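Local coordinates for protein proteolytically activated form of PPO4 Tyrosinase (Agaricus bisporus var. bisporus H97, PDB 4OUA) that uses a pair of copper ions to hydroxylate monophenols and oxidise the resulting o-diphenols to o-quinones, the first step of melanin synthesis, at residues Leu16-Phe21 against Arg127-Asp132. Numbering follows the deposited sequence.
Sequences LDIVDF and RQPYWD
D17 and Y130 form a single beta bridge with their CA atoms 5.3 Å apart: Y130 N donates to L16 O at 3.0 Å, and I18 N to Y130 O at 3.1 Å. P129, with no N-H to give, offers hydrocarbon instead, its CG over the centre of the F21 ring, 3.9 Å from the centroid, in a CH-pi contact. I18 reaches across obliquely, its CD1 3.9 Å from P129 CG. Set between its own N and carbonyl carbon (chi1 63°), CG of Y130 brings the flat aromatic face suited to a backbone CA-H beneath D17, whose CA makes a CH-pi contact 3.8 Å from the centroid, offset toward the rim. D17 is N-cap of helix 18-21: its short acidic side chain takes up a first-turn N-H lacking a backbone acceptor, V19 N to OD1 at 2.8 Å. OD2 rests against Y130 CE1, the carboxylate nearly square to the ring, and 3.8 Å from D132 OD2, like charges probably eased by R376 and R287, salt-bridged to D132. An alanine replacing Y130 would probably open a gap under D17 CA and beside OD2. The bridge fastens the short helix to the loop after helix 116-125, Y130 packing on helix 277-295 and W131 on helix 246-258, both carrying copper-binding histidines.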
loop_
_atom_site.group_PDB
_atom_site.type_symbol
_atom_site.label_atom_id
_atom_site.label_comp_id
_atom_site.label_asym_id
_atom_site.label_seq_id
_atom_site.Cartn_x
_atom_site.Cartn_y
_atom_site.Cartn_z
ATOM N N LEU A 16 5.922 9.165 -6.271
ATOM C CA LEU A 16 5.392 9.688 -7.523
ATOM C C LEU A 16 4.091 9.007 -7.932
ATOM O O LEU A 16 3.801 7.888 -7.512
ATOM C CB LEU A 16 6.424 9.535 -8.640
ATOM C CG LEU A 16 7.786 10.189 -8.402
ATOM C CD1 LEU A 16 8.669 10.037 -9.630
ATOM C CD2 LEU A 16 7.620 11.652 -8.033
ATOM N N ASP A 17 3.306 9.704 -8.748
ATOM C CA ASP A 17 2.139 9.114 -9.383
ATOM C C ASP A 17 2.613 8.052 -10.368
ATOM O O ASP A 17 3.506 8.308 -11.176
ATOM C CB ASP A 17 1.308 10.187 -10.093
ATOM C CG ASP A 17 -0.005 9.652 -10.632
ATOM O OD1 ASP A 17 0.019 8.885 -11.618
ATOM O OD2 ASP A 17 -1.063 10.011 -10.075
ATOM N N ILE A 18 2.021 6.863 -10.297
ATOM C CA ILE A 18 2.458 5.738 -11.120
ATOM C C ILE A 18 2.455 6.078 -12.612
ATOM O O ILE A 18 3.228 5.513 -13.383
ATOM C CB ILE A 18 1.575 4.493 -10.882
ATOM C CG1 ILE A 18 2.228 3.249 -11.490
ATOM C CG2 ILE A 18 0.180 4.706 -11.445
ATOM C CD1 ILE A 18 3.609 2.955 -10.948
ATOM N N VAL A 19 1.591 7.007 -13.010
ATOM C CA VAL A 19 1.540 7.454 -14.398
ATOM C C VAL A 19 2.830 8.170 -14.779
ATOM O O VAL A 19 3.298 8.067 -15.913
ATOM C CB VAL A 19 0.343 8.390 -14.653
ATOM C CG1 VAL A 19 0.464 9.047 -16.019
ATOM C CG2 VAL A 19 -0.961 7.621 -14.542
ATOM N N ASP A 20 3.399 8.895 -13.822
ATOM C CA ASP A 20 4.673 9.573 -14.024
ATOM C C ASP A 20 5.831 8.621 -13.758
ATOM O O ASP A 20 6.852 8.657 -14.443
ATOM C CB ASP A 20 4.788 10.796 -13.111
ATOM C CG ASP A 20 3.716 11.830 -13.380
ATOM O OD1 ASP A 20 3.286 11.955 -14.546
ATOM O OD2 ASP A 20 3.308 12.521 -12.424
ATOM N N PHE A 21 5.652 7.770 -12.753
ATOM C CA PHE A 21 6.690 6.858 -12.290
ATOM C C PHE A 21 7.162 5.911 -13.387
ATOM O O PHE A 21 8.357 5.641 -13.514
ATOM C CB PHE A 21 6.177 6.058 -11.090
ATOM C CG PHE A 21 7.228 5.225 -10.412
ATOM C CD1 PHE A 21 7.921 5.719 -9.321
ATOM C CD2 PHE A 21 7.508 3.945 -10.853
ATOM C CE1 PHE A 21 8.882 4.956 -8.689
ATOM C CE2 PHE A 21 8.468 3.178 -10.226
ATOM C CZ PHE A 21 9.155 3.685 -9.141
ATOM N N ARG A 127 10.927 5.662 -4.040
ATOM C CA ARG A 127 9.824 5.570 -3.091
ATOM C C ARG A 127 8.656 4.827 -3.730
ATOM O O ARG A 127 8.581 4.715 -4.952
ATOM C CB ARG A 127 9.380 6.963 -2.636
ATOM C CG ARG A 127 10.457 7.784 -1.946
ATOM C CD ARG A 127 10.825 7.198 -0.594
ATOM N NE ARG A 127 11.707 8.086 0.159
ATOM C CZ ARG A 127 13.027 8.132 0.008
ATOM N NH1 ARG A 127 13.622 7.341 -0.873
ATOM N NH2 ARG A 127 13.753 8.970 0.735
ATOM N N GLN A 128 7.743 4.327 -2.905
ATOM C CA GLN A 128 6.594 3.586 -3.414
ATOM C C GLN A 128 5.598 4.502 -4.123
ATOM O O GLN A 128 4.969 5.352 -3.492
ATOM C CB GLN A 128 5.896 2.834 -2.278
ATOM C CG GLN A 128 4.641 2.086 -2.711
ATOM C CD GLN A 128 4.912 1.053 -3.791
ATOM O OE1 GLN A 128 4.221 1.005 -4.808
ATOM N NE2 GLN A 128 5.919 0.216 -3.570
ATOM N N PRO A 129 5.449 4.325 -5.445
ATOM C CA PRO A 129 4.498 5.107 -6.244
ATOM C C PRO A 129 3.055 4.831 -5.836
ATOM O O PRO A 129 2.771 3.767 -5.286
ATOM C CB PRO A 129 4.764 4.628 -7.674
ATOM C CG PRO A 129 5.317 3.255 -7.508
ATOM C CD PRO A 129 6.141 3.308 -6.253
ATOM N N TYR A 130 2.158 5.776 -6.099
ATOM C CA TYR A 130 0.762 5.611 -5.710
ATOM C C TYR A 130 -0.152 5.541 -6.925
ATOM O O TYR A 130 0.125 6.136 -7.966
ATOM C CB TYR A 130 0.318 6.747 -4.782
ATOM C CG TYR A 130 0.348 8.124 -5.408
ATOM C CD1 TYR A 130 -0.713 8.582 -6.177
ATOM C CD2 TYR A 130 1.431 8.973 -5.219
ATOM C CE1 TYR A 130 -0.692 9.838 -6.748
ATOM C CE2 TYR A 130 1.460 10.233 -5.786
ATOM C CZ TYR A 130 0.396 10.660 -6.550
ATOM O OH TYR A 130 0.417 11.913 -7.117
ATOM N N TRP A 131 -1.245 4.803 -6.770
ATOM C CA TRP A 131 -2.230 4.614 -7.826
ATOM C C TRP A 131 -3.423 5.544 -7.606
ATOM O O TRP A 131 -4.324 5.237 -6.826
ATOM C CB TRP A 131 -2.672 3.149 -7.859
ATOM C CG TRP A 131 -3.723 2.816 -8.870
ATOM C CD1 TRP A 131 -4.061 3.534 -9.980
ATOM C CD2 TRP A 131 -4.580 1.670 -8.856
ATOM N NE1 TRP A 131 -5.077 2.904 -10.660
ATOM C CE2 TRP A 131 -5.414 1.757 -9.988
ATOM C CE3 TRP A 131 -4.725 0.579 -7.994
ATOM C CZ2 TRP A 131 -6.375 0.795 -10.280
ATOM C CZ3 TRP A 131 -5.681 -0.374 -8.286
ATOM C CH2 TRP A 131 -6.493 -0.260 -9.420
ATOM N N ASP A 132 -3.417 6.683 -8.292
ATOM C CA ASP A 132 -4.466 7.686 -8.129
ATOM C C ASP A 132 -5.804 7.189 -8.681
ATOM O O ASP A 132 -6.228 7.586 -9.769
ATOM C CB ASP A 132 -4.059 8.990 -8.817
ATOM C CG ASP A 132 -4.799 10.197 -8.270
ATOM O OD1 ASP A 132 -5.905 10.026 -7.712
ATOM O OD2 ASP A 132 -4.268 11.320 -8.401
#